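Local coordinates for protein beta-N-acetylhexosaminidase (Arthrobacter aurescens, PDB 3RCN) that probably hydrolyses terminal non-reducing N-acetyl-D-hexosamine residues in N-acetyl-beta-D-hexosaminides, as a family 20 glycoside hydrolase, at residues A[143-148]-A[172-177]; A[239-244]-A[305-310]. All coordinates share one frame; numbering follows the deposited sequence.

Contact 1: residues A[143-148]-A[172-177]; sequences TMLDVA and LHLHLT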
loop_
_atom_site.group_PDB
_atom_site.type_symbol
_atom_site.label_atom_id
_atom_site.label_comp_id
_atom_site.label_asym_id
_atom_site.label_seq_id
_atom_site.Cartn_x
_atom_site.Cartn_y
_atom_site.Cartn_z
ATOM N N THR A 143 -7.805 -11.659 13.756
ATOM C CA THR A 143 -7.925 -10.217 13.752
ATOM C C THR A 143 -9.121 -9.893 12.885
ATOM O O THR A 143 -9.310 -10.473 11.807
ATOM C CB THR A 143 -6.687 -9.516 13.134
ATOM O OG1 THR A 143 -5.528 -9.781 13.930
ATOM C CG2 THR A 143 -6.913 -8.026 13.074
HETATM N N MSE A 144 -9.916 -8.946 13.342
HETATM C CA MSE A 144 -10.998 -8.447 12.525
HETATM C C MSE A 144 -10.631 -7.092 11.965
HETATM O O MSE A 144 -10.001 -6.273 12.623
HETATM C CB MSE A 144 -12.266 -8.321 13.334
HETATM C CG MSE A 144 -13.480 -8.207 12.472
HETATM SE SE MSE A 144 -14.765 -7.013 13.274
HETATM C CE MSE A 144 -13.807 -5.364 12.885
ATOM N N LEU A 145 -11.039 -6.866 10.734
ATOM C CA LEU A 145 -10.736 -5.640 10.057
ATOM C C LEU A 145 -12.038 -5.067 9.532
ATOM O O LEU A 145 -12.706 -5.689 8.706
ATOM C CB LEU A 145 -9.789 -5.945 8.908
ATOM C CG LEU A 145 -9.359 -4.776 8.031
ATOM C CD1 LEU A 145 -8.934 -3.580 8.896
ATOM C CD2 LEU A 145 -8.247 -5.241 7.104
ATOM N N ASP A 146 -12.399 -3.873 9.991
ATOM C CA ASP A 146 -13.628 -3.259 9.526
ATOM C C ASP A 146 -13.278 -2.378 8.306
ATOM O O ASP A 146 -12.657 -1.320 8.420
ATOM C CB ASP A 146 -14.165 -2.414 10.685
ATOM C CG ASP A 146 -15.358 -1.561 10.305
ATOM O OD1 ASP A 146 -15.935 -1.778 9.216
ATOM O OD2 ASP A 146 -15.714 -0.674 11.120
ATOM N N VAL A 147 -13.667 -2.853 7.129
ATOM C CA VAL A 147 -13.567 -2.090 5.896
ATOM C C VAL A 147 -14.896 -1.470 5.478
ATOM O O VAL A 147 -15.023 -0.887 4.407
ATOM C CB VAL A 147 -12.975 -2.925 4.769
ATOM C CG1 VAL A 147 -11.674 -3.547 5.234
ATOM C CG2 VAL A 147 -13.969 -3.985 4.327
ATOM N N ALA A 148 -15.914 -1.669 6.292
ATOM C CA ALA A 148 -17.222 -1.113 5.984
ATOM C C ALA A 148 -17.257 0.367 6.352
ATOM O O ALA A 148 -17.782 1.187 5.609
ATOM C CB ALA A 148 -18.326 -1.887 6.717
ATOM N N LEU A 172 -8.401 -13.915 9.552
ATOM C CA LEU A 172 -8.750 -12.535 9.266
ATOM C C LEU A 172 -10.236 -12.491 9.072
ATOM O O LEU A 172 -10.783 -13.105 8.139
ATOM C CB LEU A 172 -8.065 -12.017 7.996
ATOM C CG LEU A 172 -8.691 -10.720 7.449
ATOM C CD1 LEU A 172 -8.365 -9.507 8.328
ATOM C CD2 LEU A 172 -8.247 -10.468 6.023
ATOM N N HIS A 173 -10.884 -11.762 9.966
ATOM C CA HIS A 173 -12.321 -11.638 9.935
ATOM C C HIS A 173 -12.604 -10.291 9.264
ATOM O O HIS A 173 -12.230 -9.232 9.772
ATOM C CB HIS A 173 -12.864 -11.736 11.362
ATOM C CG HIS A 173 -14.332 -11.471 11.484
ATOM N ND1 HIS A 173 -15.114 -12.063 12.454
ATOM C CD2 HIS A 173 -15.158 -10.665 10.774
ATOM C CE1 HIS A 173 -16.358 -11.634 12.336
ATOM N NE2 HIS A 173 -16.410 -10.784 11.324
ATOM N N LEU A 174 -13.234 -10.354 8.096
ATOM C CA LEU A 174 -13.338 -9.206 7.214
ATOM C C LEU A 174 -14.737 -8.635 7.262
ATOM O O LEU A 174 -15.645 -9.190 6.662
ATOM C CB LEU A 174 -13.051 -9.678 5.793
ATOM C CG LEU A 174 -12.574 -8.625 4.806
ATOM C CD1 LEU A 174 -11.401 -7.887 5.398
ATOM C CD2 LEU A 174 -12.185 -9.275 3.499
ATOM N N HIS A 175 -14.912 -7.479 7.888
ATOM C CA HIS A 175 -16.267 -7.019 8.126
ATOM C C HIS A 175 -16.595 -6.139 6.920
ATOM O O HIS A 175 -16.184 -4.983 6.839
ATOM C CB HIS A 175 -16.250 -6.229 9.448
ATOM C CG HIS A 175 -17.548 -5.583 9.814
ATOM N ND1 HIS A 175 -18.571 -6.265 10.437
ATOM C CD2 HIS A 175 -17.970 -4.302 9.695
ATOM C CE1 HIS A 175 -19.581 -5.442 10.654
ATOM N NE2 HIS A 175 -19.241 -4.244 10.217
ATOM N N LEU A 176 -17.414 -6.687 6.026
ATOM C CA LEU A 176 -17.547 -6.149 4.672
ATOM C C LEU A 176 -18.691 -5.180 4.441
ATOM O O LEU A 176 -18.754 -4.539 3.397
ATOM C CB LEU A 176 -17.662 -7.292 3.662
ATOM C CG LEU A 176 -16.404 -8.085 3.310
ATOM C CD1 LEU A 176 -16.782 -9.344 2.544
ATOM C CD2 LEU A 176 -15.431 -7.225 2.485
ATOM N N THR A 177 -19.597 -5.065 5.401
ATOM C CA THR A 177 -20.838 -4.338 5.159
ATOM C C THR A 177 -21.354 -3.761 6.460
ATOM O O THR A 177 -21.129 -4.315 7.535
ATOM C CB THR A 177 -21.958 -5.253 4.581
ATOM O OG1 THR A 177 -22.434 -6.125 5.611
ATOM C CG2 THR A 177 -21.463 -6.102 3.401
#

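Contact 2: residues A[239-244]-A[305-310]; sequences TVIPEI and FPSPWI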
loop_
_atom_site.group_PDB
_atom_site.type_symbol
_atom_site.label_atom_id
_atom_site.label_comp_id
_atom_site.label_asym_id
_atom_site.label_seq_id
_atom_site.Cartn_x
_atom_site.Cartn_y
_atom_site.Cartn_z
ATOM N N THR A 239 -6.984 -17.803 7.147
ATOM C CA THR A 239 -8.346 -18.074 6.723
ATOM C C THR A 239 -9.078 -16.734 6.728
ATOM O O THR A 239 -8.945 -15.959 7.679
ATOM C CB THR A 239 -9.017 -19.094 7.671
ATOM O OG1 THR A 239 -8.386 -20.372 7.518
ATOM C CG2 THR A 239 -10.514 -19.233 7.377
ATOM N N VAL A 240 -9.800 -16.437 5.652
ATOM C CA VAL A 240 -10.571 -15.199 5.593
ATOM C C VAL A 240 -12.059 -15.474 5.830
ATOM O O VAL A 240 -12.739 -16.058 4.980
ATOM C CB VAL A 240 -10.416 -14.485 4.237
ATOM C CG1 VAL A 240 -11.294 -13.251 4.199
ATOM C CG2 VAL A 240 -8.954 -14.093 3.988
ATOM N N ILE A 241 -12.559 -15.041 6.982
ATOM C CA ILE A 241 -13.973 -15.173 7.305
ATOM C C ILE A 241 -14.713 -13.883 6.961
ATOM O O ILE A 241 -14.520 -12.856 7.607
ATOM C CB ILE A 241 -14.152 -15.466 8.794
ATOM C CG1 ILE A 241 -13.644 -16.873 9.123
ATOM C CG2 ILE A 241 -15.610 -15.272 9.207
ATOM C CD1 ILE A 241 -13.441 -17.104 10.619
ATOM N N PRO A 242 -15.536 -13.918 5.913
ATOM C CA PRO A 242 -16.268 -12.710 5.525
ATOM C C PRO A 242 -17.456 -12.530 6.433
ATOM O O PRO A 242 -17.993 -13.508 6.937
ATOM C CB PRO A 242 -16.740 -13.035 4.117
ATOM C CG PRO A 242 -16.930 -14.541 4.142
ATOM C CD PRO A 242 -15.869 -15.076 5.068
ATOM N N GLU A 243 -17.873 -11.294 6.639
ATOM C CA GLU A 243 -19.070 -11.049 7.411
ATOM C C GLU A 243 -20.006 -10.170 6.612
ATOM O O GLU A 243 -19.613 -9.095 6.157
ATOM C CB GLU A 243 -18.746 -10.382 8.745
ATOM C CG GLU A 243 -19.977 -10.101 9.599
ATOM C CD GLU A 243 -19.655 -9.330 10.867
ATOM O OE1 GLU A 243 -18.457 -9.143 11.170
ATOM O OE2 GLU A 243 -20.597 -8.896 11.564
ATOM N N ILE A 244 -21.233 -10.647 6.415
ATOM C CA ILE A 244 -22.315 -9.780 5.980
ATOM C C ILE A 244 -23.271 -9.652 7.151
ATOM O O ILE A 244 -23.986 -10.590 7.476
ATOM C CB ILE A 244 -23.057 -10.356 4.775
ATOM C CG1 ILE A 244 -22.152 -10.346 3.533
ATOM C CG2 ILE A 244 -24.291 -9.540 4.502
ATOM C CD1 ILE A 244 -21.175 -11.486 3.479
ATOM N N PHE A 305 -15.301 -16.983 -1.123
ATOM C CA PHE A 305 -14.618 -17.358 0.122
ATOM C C PHE A 305 -14.818 -18.835 0.460
ATOM O O PHE A 305 -15.925 -19.255 0.805
ATOM C CB PHE A 305 -15.161 -16.537 1.300
ATOM C CG PHE A 305 -15.041 -15.059 1.120
ATOM C CD1 PHE A 305 -16.015 -14.351 0.435
ATOM C CD2 PHE A 305 -13.948 -14.373 1.628
ATOM C CE1 PHE A 305 -15.896 -12.978 0.259
ATOM C CE2 PHE A 305 -13.817 -13.004 1.451
ATOM C CZ PHE A 305 -14.791 -12.296 0.775
ATOM N N PRO A 306 -13.740 -19.623 0.380
ATOM C CA PRO A 306 -13.662 -21.045 0.738
ATOM C C PRO A 306 -13.834 -21.345 2.235
ATOM O O PRO A 306 -14.056 -22.492 2.589
ATOM C CB PRO A 306 -12.263 -21.443 0.266
ATOM C CG PRO A 306 -11.490 -20.178 0.304
ATOM C CD PRO A 306 -12.455 -19.117 -0.123
ATOM N N SER A 307 -13.733 -20.334 3.089
ATOM C CA SER A 307 -13.759 -20.495 4.548
ATOM C C SER A 307 -14.918 -21.353 5.124
ATOM O O SER A 307 -16.084 -21.139 4.784
ATOM C CB SER A 307 -13.828 -19.102 5.173
ATOM O OG SER A 307 -14.134 -19.158 6.553
ATOM N N PRO A 308 -14.600 -22.307 6.022
ATOM C CA PRO A 308 -15.637 -23.151 6.651
ATOM C C PRO A 308 -16.652 -22.351 7.473
ATOM O O PRO A 308 -17.765 -22.827 7.650
ATOM C CB PRO A 308 -14.843 -24.097 7.570
ATOM C CG PRO A 308 -13.414 -24.017 7.072
ATOM C CD PRO A 308 -13.243 -22.642 6.490
ATOM N N TRP A 309 -16.274 -21.175 7.976
ATOM C CA TRP A 309 -17.230 -20.287 8.645
ATOM C C TRP A 309 -17.566 -19.084 7.774
ATOM O O TRP A 309 -16.725 -18.586 7.027
ATOM C CB TRP A 309 -16.679 -19.759 9.969
ATOM C CG TRP A 309 -16.275 -20.802 10.938
ATOM C CD1 TRP A 309 -17.071 -21.428 11.854
ATOM C CD2 TRP A 309 -14.962 -21.338 11.111
ATOM N NE1 TRP A 309 -16.333 -22.334 12.582
ATOM C CE2 TRP A 309 -15.034 -22.302 12.144
ATOM C CE3 TRP A 309 -13.734 -21.116 10.479
ATOM C CZ2 TRP A 309 -13.920 -23.034 12.570
ATOM C CZ3 TRP A 309 -12.621 -21.848 10.903
ATOM C CH2 TRP A 309 -12.725 -22.794 11.940
ATOM N N ILE A 310 -18.796 -18.608 7.888
ATOM C CA ILE A 310 -19.208 -17.370 7.250
ATOM C C ILE A 310 -19.965 -16.576 8.301
ATOM O O ILE A 310 -20.813 -17.122 8.984
ATOM C CB ILE A 310 -20.081 -17.678 6.035
ATOM C CG1 ILE A 310 -19.184 -18.228 4.922
ATOM C CG2 ILE A 310 -20.857 -16.453 5.587
ATOM C CD1 ILE A 310 -19.899 -18.482 3.642
HETATM O O HOH W 1 -12.497 -17.527 2.647
#

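Contact 1: residues A[143-148]-A[172-177]
M144 and H173, bridge partners on one face of the sheet, both hold CG anti to the backbone N (chi1 -163° and 174°), and the bends of the selenomethionine at chi2 and chi3 bring its chain over the imidazole. The two strands, 143-146 and 172-175, are parallel neighbours in the alpha-beta barrel of the catalytic domain, joined through helix 154-166 as a right-handed beta-alpha-beta crossover. M144 CG sits over a face of the H173 ring, 3.4 Å from H173 CD2, and SE follows at 4.7 Å from the ring centroid, a Met-aromatic contact made through selenium. H173 NE2 is hydrogen-bonded to E243 OE1, which is also bonded to H175 ND1.

Backbone bonds stitch the strands: H173 N to T143 O at 2.7 Å, then L145 N to H173 O and H175 N to L145 O. V147 N to H175 O is weak, where the first strand gives way to loop. On the opposite face L145 CB packs on L172 CD1 at 3.9 Å, with F160 and M164 of the connecting helix covering these side chains.

H175, on the same face as M144 and H173 and at the C-terminal end of its strand, has its side chain about 9 Å from that of E316, the predicted proton donor, consistent with a place near the active site. Its NE2 is hydrogen-bonded to D178 and W457 meets its ring edge-to-face. D146 runs alongside it, carboxylate and imidazole planes nearly perpendicular. One oxygen, D146 OD1, closes an Asx turn by accepting from A148 N at 2.9 Å and also approaches the edge of the H175 ring, 3.3 Å from CD2.

Contact 2: residues A[239-244]-A[305-310]
Apolar packing carries most of this meeting between strand 239-243 and segment 305-310, which leads from the end of helix 288-304 into strand 309-313 of the barrel. P242 lays its CB-CG-CD edge over one face of F305: its CB stands 3.7 Å from the ring centroid, 1° off the normal, a CH-pi contact, while P242 CG reaches F305 CG at 3.6 Å. V240 CG1 comes to the edge of the same ring, 3.7 Å from CE2. F305 heads toward the strand, with CG anti to its own carbonyl carbon (chi1 -57°); L226 and V230 of helix 223-235 also touch the ring. Between V240 and P242 in sequence, I241 puts CD1 4.0 Å from W309 CE3.

The polar part is mediated. A water donates to V240 O (2.8 Å) and accepts from S307 N (3.1 Å), bridging the two backbones in the plane of the F305 ring at its edge. S307 OG gives its proton to W309 O at 2.7 Å, on a lone pair in the carbonyl plane, beside I241 CG1. Packing and one bridging water thus join the two segments, the serine bond braces the turn from within, and direct strand bonding starts just beyond, at P242 with S311.

Strands 171-178 and 239-243 are neighbours in the barrel sheet, so contacts 1 and 2 join along a shared edge, where L172 N is probably hydrogen-bonded to T239 O. Contact 1 is wholly buried near the centre of the chain, and regular parallel bonding sets its register, with histidines and carboxylates gathered on one face. Contact 2 lies across the sheet from it, centres about 11 Å apart; largely buried too, it reaches the surface at P308 and relies on proline, aromatic and aliphatic packing. E243, a bystander in contact 2, is the side chain through which that strand reaches the histidines of contact 1.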